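Local atomic coordinates of hydrolase, haloacid dehalogenase-like family (Pseudomonas syringae pv. tomato, PDB entry 3S6J), a protein that probably hydrolyses sugar phosphates, this chain being the haloacid dehalogenase-like hydrolase part of a longer protein and carrying bound calcium. Residues E[69-72]-E[73-77]; E[53-56]-E[57-61]; E[80-83]-E[84-87]; E[41-44]-E[45-48]; E[129-132]-E[133-136]. All coordinates share one frame; numbering follows the deposited sequence.

Interaction 1: residues E[69-72]-E[73-77]; sequences DEQA and ERLSE
Arg74 folds back along its helix over Gln71 and Glu70, three and four residues earlier. Its CB stands 3.7 Å from Gln71 O, and its CG 3.6 Å from Glu70 O, the carbonyl that also accepts the Arg74 N-H. With CG anti to the carbonyl carbon (chi1 -72°), the chain starts out beside the backbone N; a bend at chi3 (-34°) then turns the guanidinium back over the preceding turn. The head lays one face over Gln71 CA, offset toward the rim. NH1 comes within 3.9 Å of Glu70 CG, which lies at the guanidinium edge, near its plane. NH2 approaches Gln71 CG at 3.7 Å. All this happens near the start of helix 69-85, in the helical cap inserted after the first core strand of this haloacid dehalogenase-like fold. Glu70 OE1 remains 4.8 Å from Arg74 NH1, so any attraction is probably at a distance, and no salt bridge forms. The charge partner of NH2 is instead Glu35 OE1, which also accepts a hydrogen bond from Gln71 NE2, so one carboxylate oxygen gathers both side chains. Beside them the Leu75 N-H bonds Gln71 O at 2.7 Å, and Leu75 CD1 lies 4.2 Å from Gln71 CG. Leu75 is buried against helix 21-34, and together with Ala72 it packs on Leu56 of helix 52-63.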
loop_
_atom_site.group_PDB
_atom_site.type_symbol
_atom_site.label_atom_id
_atom_site.label_comp_id
_atom_site.label_asym_id
_atom_site.label_seq_id
_atom_site.Cartn_x
_atom_site.Cartn_y
_atom_site.Cartn_z
ATOM N N ASP E 69 -11.552 0.758 -25.653
ATOM C CA ASP E 69 -10.811 -0.476 -25.892
ATOM C C ASP E 69 -9.379 -0.187 -26.304
ATOM O O ASP E 69 -8.437 -0.762 -25.759
ATOM C CB ASP E 69 -11.478 -1.267 -27.015
ATOM C CG ASP E 69 -12.614 -2.131 -26.527
ATOM O OD1 ASP E 69 -12.872 -2.146 -25.301
ATOM O OD2 ASP E 69 -13.242 -2.804 -27.378
ATOM N N GLU E 70 -9.240 0.694 -27.290
ATOM C CA GLU E 70 -7.946 1.069 -27.858
ATOM C C GLU E 70 -6.947 1.638 -26.835
ATOM O O GLU E 70 -5.779 1.255 -26.836
ATOM C CB GLU E 70 -8.151 2.051 -29.029
ATOM C CG GLU E 70 -6.878 2.423 -29.781
ATOM C CD GLU E 70 -7.151 3.244 -31.047
ATOM O OE1 GLU E 70 -8.034 4.145 -31.013
ATOM O OE2 GLU E 70 -6.477 2.991 -32.079
ATOM N N GLN E 71 -7.396 2.543 -25.969
ATOM C CA GLN E 71 -6.509 3.082 -24.934
ATOM C C GLN E 71 -6.229 2.047 -23.840
ATOM O O GLN E 71 -5.146 2.023 -23.258
ATOM C CB GLN E 71 -7.078 4.363 -24.312
ATOM C CG GLN E 71 -6.093 5.140 -23.415
ATOM C CD GLN E 71 -6.732 6.378 -22.799
ATOM O OE1 GLN E 71 -7.897 6.350 -22.411
ATOM N NE2 GLN E 71 -5.975 7.474 -22.720
ATOM N N ALA E 72 -7.222 1.211 -23.555
ATOM C CA ALA E 72 -7.072 0.126 -22.597
ATOM C C ALA E 72 -5.932 -0.773 -23.042
ATOM O O ALA E 72 -5.076 -1.161 -22.252
ATOM C CB ALA E 72 -8.368 -0.666 -22.500
ATOM N N GLU E 73 -5.931 -1.077 -24.333
ATOM C CA GLU E 73 -4.907 -1.885 -24.970
ATOM C C GLU E 73 -3.536 -1.235 -24.833
ATOM O O GLU E 73 -2.562 -1.893 -24.452
ATOM C CB GLU E 73 -5.265 -2.065 -26.452
ATOM C CG GLU E 73 -5.331 -3.509 -26.928
ATOM C CD GLU E 73 -4.089 -3.937 -27.704
ATOM O OE1 GLU E 73 -4.239 -4.714 -28.686
ATOM O OE2 GLU E 73 -2.969 -3.492 -27.336
ATOM N N ARG E 74 -3.450 0.055 -25.152
ATOM C CA ARG E 74 -2.186 0.779 -25.010
ATOM C C ARG E 74 -1.732 0.845 -23.546
ATOM O O ARG E 74 -0.546 0.678 -23.257
ATOM C CB ARG E 74 -2.248 2.190 -25.626
ATOM C CG ARG E 74 -2.272 2.199 -27.154
ATOM C CD ARG E 74 -1.914 3.563 -27.750
ATOM N NE ARG E 74 -2.381 4.661 -26.912
ATOM C CZ ARG E 74 -3.591 5.207 -26.987
ATOM N NH1 ARG E 74 -4.473 4.775 -27.876
ATOM N NH2 ARG E 74 -3.913 6.195 -26.169
ATOM N N LEU E 75 -2.665 1.097 -22.628
ATOM C CA LEU E 75 -2.320 1.143 -21.202
ATOM C C LEU E 75 -1.729 -0.193 -20.779
ATOM O O LEU E 75 -0.699 -0.252 -20.097
ATOM C CB LEU E 75 -3.547 1.451 -20.349
ATOM C CG LEU E 75 -3.916 2.923 -20.249
ATOM C CD1 LEU E 75 -5.366 3.042 -19.795
ATOM C CD2 LEU E 75 -2.961 3.665 -19.305
ATOM N N SER E 76 -2.394 -1.265 -21.198
ATOM C CA SER E 76 -1.906 -2.618 -20.974
ATOM C C SER E 76 -0.466 -2.785 -21.480
ATOM O O SER E 76 0.412 -3.200 -20.725
ATOM C CB SER E 76 -2.837 -3.623 -21.650
ATOM O OG SER E 76 -2.476 -4.946 -21.307
ATOM N N GLU E 77 -0.215 -2.450 -22.745
ATOM C CA GLU E 77 1.146 -2.514 -23.273
ATOM C C GLU E 77 2.144 -1.701 -22.451
ATOM O O GLU E 77 3.234 -2.174 -22.149
ATOM C CB GLU E 77 1.198 -2.073 -24.746
ATOM C CG GLU E 77 0.648 -3.099 -25.720
ATOM C CD GLU E 77 0.928 -2.747 -27.191
ATOM O OE1 GLU E 77 2.090 -2.920 -27.654
ATOM O OE2 GLU E 77 -0.021 -2.309 -27.888
#

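Interaction 2: residues E[53-56]-E[57-61]; sequences GLML and KSLSR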
loop_
_atom_site.group_PDB
_atom_site.type_symbol
_atom_site.label_atom_id
_atom_site.label_comp_id
_atom_site.label_asym_id
_atom_site.label_seq_id
_atom_site.Cartn_x
_atom_site.Cartn_y
_atom_site.Cartn_z
ATOM N N GLY E 53 -8.334 -5.425 -17.416
ATOM C CA GLY E 53 -9.539 -4.933 -18.063
ATOM C C GLY E 53 -10.559 -4.415 -17.071
ATOM O O GLY E 53 -11.098 -3.322 -17.233
ATOM N N LEU E 54 -10.813 -5.212 -16.034
ATOM C CA LEU E 54 -11.781 -4.875 -15.004
ATOM C C LEU E 54 -11.236 -3.739 -14.155
ATOM O O LEU E 54 -11.958 -2.838 -13.739
ATOM C CB LEU E 54 -12.055 -6.096 -14.126
ATOM C CG LEU E 54 -13.502 -6.282 -13.668
ATOM C CD1 LEU E 54 -14.020 -5.033 -12.950
ATOM C CD2 LEU E 54 -14.402 -6.627 -14.873
HETATM N N MSE E 55 -9.945 -3.782 -13.892
HETATM C CA MSE E 55 -9.351 -2.726 -13.116
HETATM C C MSE E 55 -9.566 -1.389 -13.838
HETATM O O MSE E 55 -10.005 -0.404 -13.234
HETATM C CB MSE E 55 -7.874 -3.013 -12.919
HETATM C CG MSE E 55 -7.206 -2.075 -11.973
HETATM SE SE MSE E 55 -5.291 -2.209 -12.199
HETATM C CE MSE E 55 -5.112 -4.150 -12.067
ATOM N N LEU E 56 -9.274 -1.369 -15.136
ATOM C CA LEU E 56 -9.411 -0.150 -15.926
ATOM C C LEU E 56 -10.848 0.375 -15.918
ATOM O O LEU E 56 -11.077 1.552 -15.648
ATOM C CB LEU E 56 -8.908 -0.370 -17.352
ATOM C CG LEU E 56 -7.546 0.223 -17.739
ATOM C CD1 LEU E 56 -6.659 0.488 -16.549
ATOM C CD2 LEU E 56 -6.846 -0.706 -18.714
ATOM N N LYS E 57 -11.812 -0.495 -16.208
ATOM C CA LYS E 57 -13.219 -0.138 -16.056
ATOM C C LYS E 57 -13.516 0.396 -14.656
ATOM O O LYS E 57 -14.238 1.378 -14.486
ATOM C CB LYS E 57 -14.117 -1.343 -16.306
ATOM C CG LYS E 57 -14.208 -1.758 -17.760
ATOM C CD LYS E 57 -15.578 -2.357 -18.068
ATOM C CE LYS E 57 -16.123 -3.146 -16.880
ATOM N NZ LYS E 57 -17.620 -3.291 -16.959
ATOM N N SER E 58 -12.970 -0.266 -13.649
ATOM C CA SER E 58 -13.274 0.097 -12.275
ATOM C C SER E 58 -12.800 1.512 -11.927
ATOM O O SER E 58 -13.589 2.338 -11.466
ATOM C CB SER E 58 -12.682 -0.925 -11.310
ATOM O OG SER E 58 -13.210 -0.707 -10.019
ATOM N N LEU E 59 -11.514 1.780 -12.157
ATOM C CA LEU E 59 -10.919 3.105 -11.935
ATOM C C LEU E 59 -11.661 4.134 -12.772
ATOM O O LEU E 59 -11.922 5.251 -12.329
ATOM C CB LEU E 59 -9.436 3.100 -12.325
ATOM C CG LEU E 59 -8.566 2.129 -11.528
ATOM C CD1 LEU E 59 -7.175 1.920 -12.161
ATOM C CD2 LEU E 59 -8.456 2.610 -10.078
ATOM N N SER E 60 -11.984 3.714 -13.988
ATOM C CA SER E 60 -12.733 4.481 -14.966
ATOM C C SER E 60 -14.012 5.046 -14.355
ATOM O O SER E 60 -14.171 6.259 -14.169
ATOM C CB SER E 60 -13.105 3.529 -16.104
ATOM O OG SER E 60 -13.371 4.209 -17.306
ATOM N N ARG E 61 -14.930 4.140 -14.057
ATOM C CA ARG E 61 -16.177 4.479 -13.396
ATOM C C ARG E 61 -15.995 5.292 -12.109
ATOM O O ARG E 61 -16.767 6.208 -11.843
ATOM C CB ARG E 61 -16.958 3.193 -13.129
ATOM C CG ARG E 61 -18.002 3.300 -12.053
ATOM C CD ARG E 61 -19.310 2.711 -12.539
ATOM N NE ARG E 61 -20.158 3.740 -13.134
ATOM C CZ ARG E 61 -21.228 3.488 -13.887
ATOM N NH1 ARG E 61 -21.580 2.227 -14.136
ATOM N NH2 ARG E 61 -21.940 4.491 -14.387
#
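Gly53 to Arg61 run as regular alpha-helix, with Lys57 N bonding Gly53 O in an almost straight line (3.1 Å, 179° at the hydrogen), Ser58 N bonding Leu54 O, and Leu59 N bonding Met55 O at 2.9 Å. Along the buried flank, Met55, a selenomethionine, and Leu59 run alongside each other in the same direction. Their contact is apolar, Met55 CG against Leu59 CD1 at 4.0 Å. Met55 CG is anti to its own backbone N (chi1 -172°), whereas Leu59 CG sits beside its N, and these opposite choices bring the two chains together one helical turn apart. Both also touch Lys47 of helix 41-47. Ser58 CB sits over two carbonyl oxygens of the preceding turn, with Leu54 O 3.2 Å and Met55 O 3.3 Å from it. Ser58 OG, for its part, makes a weak hydrogen bond with Lys47 NZ. The exposed flank is sparser: Lys57 CG passes 3.5 Å from Gly53 O, and Lys57 CE comes no nearer than 4.4 Å to Leu54 CD2 before the chain leads off. Leu56 faces inward instead, onto Trp28 of helix 21-34. The Met55 side chain lies about 9 Å from a bound calcium ion. The helix belongs to the helical cap of this haloacid dehalogenase-like fold, its apolar flank turned to the other cap helices.

Interaction 3: residues E[80-83]-E[84-87]; sequences AQAY and ERLQ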
loop_
_atom_site.group_PDB
_atom_site.type_symbol
_atom_site.label_atom_id
_atom_site.label_comp_id
_atom_site.label_asym_id
_atom_site.label_seq_id
_atom_site.Cartn_x
_atom_site.Cartn_y
_atom_site.Cartn_z
ATOM N N ALA E 80 2.881 -3.614 -19.207
ATOM C CA ALA E 80 3.807 -4.734 -19.388
ATOM C C ALA E 80 5.237 -4.249 -19.535
ATOM O O ALA E 80 6.152 -4.805 -18.943
ATOM C CB ALA E 80 3.426 -5.568 -20.592
ATOM N N GLN E 81 5.426 -3.204 -20.328
ATOM C CA GLN E 81 6.750 -2.667 -20.559
ATOM C C GLN E 81 7.355 -2.113 -19.271
ATOM O O GLN E 81 8.500 -2.427 -18.941
ATOM C CB GLN E 81 6.718 -1.622 -21.675
ATOM C CG GLN E 81 6.464 -2.244 -23.061
ATOM C CD GLN E 81 5.640 -1.366 -24.000
ATOM O OE1 GLN E 81 5.786 -0.135 -24.026
ATOM N NE2 GLN E 81 4.769 -2.004 -24.785
ATOM N N ALA E 82 6.597 -1.305 -18.534
ATOM C CA ALA E 82 7.121 -0.761 -17.284
ATOM C C ALA E 82 7.421 -1.879 -16.291
ATOM O O ALA E 82 8.406 -1.813 -15.559
ATOM C CB ALA E 82 6.177 0.267 -16.682
ATOM N N TYR E 83 6.584 -2.912 -16.274
ATOM C CA TYR E 83 6.812 -4.031 -15.362
ATOM C C TYR E 83 8.129 -4.722 -15.712
ATOM O O TYR E 83 8.958 -4.934 -14.845
ATOM C CB TYR E 83 5.655 -5.039 -15.399
ATOM C CG TYR E 83 5.618 -5.971 -14.203
ATOM C CD1 TYR E 83 6.034 -7.302 -14.302
ATOM C CD2 TYR E 83 5.178 -5.515 -12.965
ATOM C CE1 TYR E 83 5.993 -8.150 -13.205
ATOM C CE2 TYR E 83 5.148 -6.346 -11.861
ATOM C CZ TYR E 83 5.553 -7.658 -11.984
ATOM O OH TYR E 83 5.509 -8.456 -10.867
ATOM N N GLU E 84 8.312 -5.069 -16.981
ATOM C CA GLU E 84 9.540 -5.706 -17.421
ATOM C C GLU E 84 10.734 -4.934 -16.873
ATOM O O GLU E 84 11.692 -5.528 -16.366
ATOM C CB GLU E 84 9.623 -5.758 -18.955
ATOM C CG GLU E 84 8.456 -6.468 -19.651
ATOM C CD GLU E 84 8.591 -6.475 -21.182
ATOM O OE1 GLU E 84 7.547 -6.590 -21.887
ATOM O OE2 GLU E 84 9.743 -6.356 -21.679
ATOM N N ARG E 85 10.682 -3.606 -16.965
ATOM C CA ARG E 85 11.814 -2.793 -16.519
ATOM C C ARG E 85 12.042 -2.937 -15.020
ATOM O O ARG E 85 13.107 -2.628 -14.516
ATOM C CB ARG E 85 11.632 -1.323 -16.910
ATOM C CG ARG E 85 11.715 -1.079 -18.421
ATOM C CD ARG E 85 11.705 0.397 -18.787
ATOM N NE ARG E 85 10.437 1.057 -18.477
ATOM C CZ ARG E 85 9.438 1.235 -19.343
ATOM N NH1 ARG E 85 9.542 0.794 -20.595
ATOM N NH2 ARG E 85 8.325 1.852 -18.949
ATOM N N LEU E 86 11.047 -3.431 -14.300
ATOM C CA LEU E 86 11.187 -3.572 -12.859
ATOM C C LEU E 86 11.434 -5.025 -12.425
ATOM O O LEU E 86 11.451 -5.336 -11.229
ATOM C CB LEU E 86 9.946 -3.017 -12.165
ATOM C CG LEU E 86 9.666 -1.548 -12.453
ATOM C CD1 LEU E 86 8.221 -1.200 -12.149
ATOM C CD2 LEU E 86 10.616 -0.657 -11.683
ATOM N N GLN E 87 11.625 -5.910 -13.397
ATOM C CA GLN E 87 11.653 -7.347 -13.116
ATOM C C GLN E 87 12.673 -7.808 -12.065
ATOM O O GLN E 87 12.402 -8.753 -11.319
ATOM C CB GLN E 87 11.855 -8.148 -14.399
ATOM C CG GLN E 87 13.183 -7.902 -15.073
ATOM C CD GLN E 87 13.341 -8.687 -16.364
ATOM O OE1 GLN E 87 12.423 -9.397 -16.799
ATOM N NE2 GLN E 87 14.516 -8.574 -16.981
#
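Arg85 lies against Gln81 and Ala82 near the C-terminal end of helix 69-85, the last helix of the helical cap before the chain returns to the core of this haloacid dehalogenase-like fold. The tight part is formed by the buried Ala82 and Tyr83. Ala82 packs on Ala27 and Glu30 of helix 21-34. Tyr83 has its side chain touching Gln23, Thr120 and Ile123 and its OH hydrogen-bonded to Asn124 ND2, so that it joins the cap to helix 118-127; its side chain lies about 4 Å from that of Asp14, a calcium ligand. At the margin of this buried part, the Arg85 guanidinium rests one face on the backbone, with Ala82 CA 3.2 Å above its plane and Gln81 O over the same face, both toward the rim; Arg85 NH2 reaches Ala82 CB at 3.5 Å. A bend at chi3 (-67°) folds the head back over that turn, and a salt bridge from NH2 to Glu30 OE2 anchors it to the neighbouring helix. On the solvent side, Glu84 and Gln81 are held more lightly. The Glu84 chain is extended, and its OE1 stays 4.4 Å from Ala80 CB. Gln81 offers mainly its CB, 3.9 Å from Arg85 NH1. At the last residues Leu86 N bonds Tyr83 O, three residues back and 2.6 Å away, and approaches that oxygen from above the carbonyl plane, 53° out of it.

Interaction 4: residues E[41-44]-E[45-48]; sequences MWRI and HRKI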
loop_
_atom_site.group_PDB
_atom_site.type_symbol
_atom_site.label_atom_id
_atom_site.label_comp_id
_atom_site.label_asym_id
_atom_site.label_seq_id
_atom_site.Cartn_x
_atom_site.Cartn_y
_atom_site.Cartn_z
HETATM N N MSE E 41 -1.729 6.829 -6.197
HETATM C CA MSE E 41 -1.319 5.433 -6.133
HETATM C C MSE E 41 -2.079 4.513 -5.174
HETATM O O MSE E 41 -2.141 3.319 -5.418
HETATM C CB MSE E 41 0.194 5.317 -5.968
HETATM C CG MSE E 41 0.839 5.181 -7.350
HETATM SE SE MSE E 41 2.619 5.574 -7.214
HETATM C CE MSE E 41 3.346 3.750 -7.311
ATOM N N TRP E 42 -2.675 5.045 -4.116
ATOM C CA TRP E 42 -3.494 4.192 -3.239
ATOM C C TRP E 42 -4.718 3.590 -3.983
ATOM O O TRP E 42 -5.086 2.425 -3.745
ATOM C CB TRP E 42 -3.929 4.934 -1.968
ATOM C CG TRP E 42 -5.032 5.927 -2.208
ATOM C CD1 TRP E 42 -4.905 7.193 -2.705
ATOM C CD2 TRP E 42 -6.430 5.732 -1.956
ATOM N NE1 TRP E 42 -6.149 7.795 -2.784
ATOM C CE2 TRP E 42 -7.093 6.917 -2.329
ATOM C CE3 TRP E 42 -7.182 4.666 -1.459
ATOM C CZ2 TRP E 42 -8.482 7.063 -2.234
ATOM C CZ3 TRP E 42 -8.551 4.813 -1.351
ATOM C CH2 TRP E 42 -9.186 6.007 -1.739
ATOM N N ARG E 43 -5.320 4.370 -4.888
ATOM C CA ARG E 43 -6.448 3.908 -5.706
ATOM C C ARG E 43 -6.024 2.794 -6.662
ATOM O O ARG E 43 -6.781 1.865 -6.911
ATOM C CB ARG E 43 -7.108 5.072 -6.501
ATOM C CG ARG E 43 -7.312 6.369 -5.705
ATOM C CD ARG E 43 -8.342 7.330 -6.317
ATOM N NE ARG E 43 -9.681 6.863 -5.956
ATOM C CZ ARG E 43 -10.550 7.518 -5.193
ATOM N NH1 ARG E 43 -10.273 8.718 -4.719
ATOM N NH2 ARG E 43 -11.719 6.961 -4.930
ATOM N N ILE E 44 -4.813 2.889 -7.212
ATOM C CA ILE E 44 -4.285 1.815 -8.062
ATOM C C ILE E 44 -3.999 0.549 -7.238
ATOM O O ILE E 44 -4.283 -0.573 -7.671
ATOM C CB ILE E 44 -3.012 2.253 -8.832
ATOM C CG1 ILE E 44 -3.344 3.416 -9.788
ATOM C CG2 ILE E 44 -2.432 1.064 -9.606
ATOM C CD1 ILE E 44 -2.143 4.219 -10.306
ATOM N N HIS E 45 -3.464 0.745 -6.038
ATOM C CA HIS E 45 -3.098 -0.363 -5.139
ATOM C C HIS E 45 -4.355 -1.130 -4.738
ATOM O O HIS E 45 -4.331 -2.351 -4.596
ATOM C CB HIS E 45 -2.361 0.176 -3.891
ATOM C CG HIS E 45 -1.730 -0.885 -3.032
ATOM N ND1 HIS E 45 -0.930 -0.584 -1.961
ATOM C CD2 HIS E 45 -1.771 -2.244 -3.113
ATOM C CE1 HIS E 45 -0.492 -1.709 -1.408
ATOM N NE2 HIS E 45 -0.993 -2.722 -2.090
ATOM N N ARG E 46 -5.460 -0.411 -4.574
ATOM C CA ARG E 46 -6.739 -1.027 -4.201
ATOM C C ARG E 46 -7.219 -2.073 -5.210
ATOM O O ARG E 46 -7.929 -3.011 -4.846
ATOM C CB ARG E 46 -7.833 0.043 -4.079
ATOM C CG ARG E 46 -7.927 0.743 -2.737
ATOM C CD ARG E 46 -9.389 1.171 -2.462
ATOM N NE ARG E 46 -10.010 1.914 -3.572
ATOM C CZ ARG E 46 -11.063 2.731 -3.435
ATOM N NH1 ARG E 46 -11.621 2.921 -2.241
ATOM N NH2 ARG E 46 -11.562 3.366 -4.490
ATOM N N LYS E 47 -6.869 -1.892 -6.483
ATOM C CA LYS E 47 -7.382 -2.751 -7.551
ATOM C C LYS E 47 -6.418 -3.877 -7.955
ATOM O O LYS E 47 -6.765 -4.757 -8.746
ATOM C CB LYS E 47 -7.722 -1.925 -8.800
ATOM C CG LYS E 47 -8.559 -0.671 -8.561
ATOM C CD LYS E 47 -9.937 -0.967 -7.967
ATOM C CE LYS E 47 -10.872 0.243 -8.116
ATOM N NZ LYS E 47 -12.087 0.147 -7.244
ATOM N N ILE E 48 -5.196 -3.837 -7.456
ATOM C CA ILE E 48 -4.222 -4.865 -7.810
ATOM C C ILE E 48 -4.755 -6.248 -7.416
ATOM O O ILE E 48 -5.109 -6.497 -6.250
ATOM C CB ILE E 48 -2.831 -4.577 -7.179
ATOM C CG1 ILE E 48 -2.316 -3.213 -7.651
ATOM C CG2 ILE E 48 -1.827 -5.674 -7.530
ATOM C CD1 ILE E 48 -2.085 -3.099 -9.165
HETATM O O HOH W 1 -9.523 2.412 -6.239
#
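Arg46 runs alongside the Trp42 indole on helix 41-47 of the helical cap, with CZ3 of the indole 3.5 Å above one face of the Arg46 guanidinium, offset toward its rim, and the two planes 60° apart. Arg43 closes on the same indole, its CG over one ring face and its guanidinium over CZ2. The crowded position of Trp42 CG, between backbone N and carbonyl carbon (chi1 75°), swings the ring toward the following turn. The two guanidinium groups stand nearly perpendicular, their NH2 atoms 3.6 Å apart, and both form salt bridges to the Glu62 carboxylate; Arg43 NH2 also pairs with Glu210 of the second subunit. His45 links the dimer too, through ND1 to Tyr22 OH of that subunit, while its NE2 bonds Gly193 O in its own chain. The Ile44 carbonyl oxygen, Ile44 O, accepts Lys47 N at 3.1 Å and, weakly, Ile48 N. Ile44 CG2 meets Ile48 CD1 at 4.2 Å, and Ile48 touches the calcium ligand Asp14. A water in the plane of the Arg46 guanidinium, at its edge, accepts from Arg46 NE at 2.8 Å and donates to Arg43 O at 2.9 Å.

Interaction 5: residues E[129-132]-E[133-136]; sequences KLDI and NKIN
A short 3-10 turn in the loop between helix 118-127 and strand 137-138, part of a beta-alpha-beta crossover of the Rossmann-like core, brings Asp131 and Ile132 against Lys134 and Ile135. The helix ends just before it in a Schellman motif with Lys129, at positive phi, as its C-prime residue. Two successive bonds each span three residues: Lys134 N to Asp131 O at 2.7 Å and Ile135 N to Ile132 O at 3.0 Å. Both donors come from above the carbonyl plane, 45° and 42° out of it. The Lys134 chain crosses Asp131 at a slant, but the modelled approach of its CD to Asp131 CB is so short that its exact place is doubtful. On the other flank of Asp131, OD1 stands 3.1 Å from Asn133 ND2, but the angle is poor for a hydrogen bond and the carboxylate and amide planes are 49° apart. Inward, Leu130 CD2 meets Ile135 CG2 at 4.3 Å. Ile135 continues onto Leu125, Trp110 and Ile112, and Ile132 onto Ile118, Thr122 and Leu125, which seats the turn on helix and sheet. Asp131 OD2 and Lys134 NZ remain 5.0 Å apart, so their opposite charges probably attract only at a distance; the turn is therefore probably held chiefly by its two backbone bonds and its apolar underside.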
loop_
_atom_site.group_PDB
_atom_site.type_symbol
_atom_site.label_atom_id
_atom_site.label_comp_id
_atom_site.label_asym_id
_atom_site.label_seq_id
_atom_site.Cartn_x
_atom_site.Cartn_y
_atom_site.Cartn_z
ATOM N N LYS E 129 12.299 -19.252 -8.495
ATOM C CA LYS E 129 13.018 -20.217 -9.326
ATOM C C LYS E 129 12.096 -21.357 -9.754
ATOM O O LYS E 129 12.400 -22.530 -9.523
ATOM C CB LYS E 129 14.243 -20.763 -8.592
ATOM C CG LYS E 129 14.955 -19.737 -7.715
ATOM C CD LYS E 129 14.254 -19.603 -6.360
ATOM C CE LYS E 129 14.754 -18.401 -5.561
ATOM N NZ LYS E 129 13.779 -17.993 -4.506
ATOM N N LEU E 130 10.959 -21.005 -10.352
ATOM C CA LEU E 130 10.039 -21.992 -10.918
ATOM C C LEU E 130 9.832 -21.746 -12.415
ATOM O O LEU E 130 9.757 -20.598 -12.885
ATOM C CB LEU E 130 8.685 -21.984 -10.193
ATOM C CG LEU E 130 8.553 -22.451 -8.731
ATOM C CD1 LEU E 130 7.144 -22.192 -8.213
ATOM C CD2 LEU E 130 8.918 -23.923 -8.528
ATOM N N ASP E 131 9.724 -22.834 -13.166
ATOM C CA ASP E 131 9.485 -22.752 -14.597
ATOM C C ASP E 131 7.988 -22.887 -14.865
ATOM O O ASP E 131 7.382 -23.909 -14.554
ATOM C CB ASP E 131 10.278 -23.848 -15.308
ATOM C CG ASP E 131 10.133 -23.803 -16.813
ATOM O OD1 ASP E 131 9.054 -23.417 -17.304
ATOM O OD2 ASP E 131 11.108 -24.166 -17.507
ATOM N N ILE E 132 7.398 -21.840 -15.431
ATOM C CA ILE E 132 5.964 -21.813 -15.658
ATOM C C ILE E 132 5.449 -23.150 -16.197
ATOM O O ILE E 132 4.678 -23.838 -15.517
ATOM C CB ILE E 132 5.543 -20.656 -16.586
ATOM C CG1 ILE E 132 4.011 -20.619 -16.706
ATOM C CG2 ILE E 132 6.224 -20.783 -17.952
ATOM C CD1 ILE E 132 3.449 -19.402 -17.446
ATOM N N ASN E 133 5.896 -23.537 -17.392
ATOM C CA ASN E 133 5.401 -24.766 -18.012
ATOM C C ASN E 133 5.768 -26.060 -17.267
ATOM O O ASN E 133 5.523 -27.159 -17.761
ATOM C CB ASN E 133 5.754 -24.830 -19.511
ATOM C CG ASN E 133 7.251 -24.781 -19.775
ATOM O OD1 ASN E 133 7.727 -23.971 -20.582
ATOM N ND2 ASN E 133 8.000 -25.652 -19.109
ATOM N N LYS E 134 6.323 -25.921 -16.068
ATOM C CA LYS E 134 6.681 -27.077 -15.255
ATOM C C LYS E 134 5.839 -27.200 -13.974
ATOM O O LYS E 134 6.080 -28.093 -13.156
ATOM C CB LYS E 134 8.165 -27.026 -14.885
ATOM C CG LYS E 134 9.139 -27.376 -16.017
ATOM C CD LYS E 134 10.539 -26.836 -15.701
ATOM C CE LYS E 134 11.650 -27.563 -16.437
ATOM N NZ LYS E 134 12.175 -28.693 -15.614
ATOM N N ILE E 135 4.865 -26.306 -13.797
ATOM C CA ILE E 135 4.008 -26.325 -12.605
ATOM C C ILE E 135 2.525 -26.261 -12.949
ATOM O O ILE E 135 2.145 -26.164 -14.116
ATOM C CB ILE E 135 4.292 -25.131 -11.672
ATOM C CG1 ILE E 135 4.247 -23.821 -12.466
ATOM C CG2 ILE E 135 5.624 -25.304 -10.954
ATOM C CD1 ILE E 135 4.070 -22.586 -11.614
ATOM N N ASN E 136 1.693 -26.311 -11.914
ATOM C CA ASN E 136 0.260 -26.094 -12.060
ATOM C C ASN E 136 -0.069 -24.615 -11.907
ATOM O O ASN E 136 0.022 -24.054 -10.814
ATOM C CB ASN E 136 -0.503 -26.906 -11.012
ATOM C CG ASN E 136 -0.591 -28.385 -11.359
ATOM O OD1 ASN E 136 -0.425 -28.788 -12.512
ATOM N ND2 ASN E 136 -0.884 -29.196 -10.361
#

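How the interactions relate
From the N terminus the contacts follow in the order interaction 4, 2, 1, 3, 5. Each joins adjoining segments and closes only a turn or two of chain; none encloses or crosses another. The first four belong to the helical cap. Helix 52-63, which carries interaction 2, touches both helix 41-47 of interaction 4 and helix 69-85 of interaction 1, and so ties the three successive cap helices together. Interactions 1 and 3 share helix 69-85, their centres 16 Å apart, and carry the cap toward the core. Interaction 5 stands apart in the core, about 28 Å between centres from interaction 4.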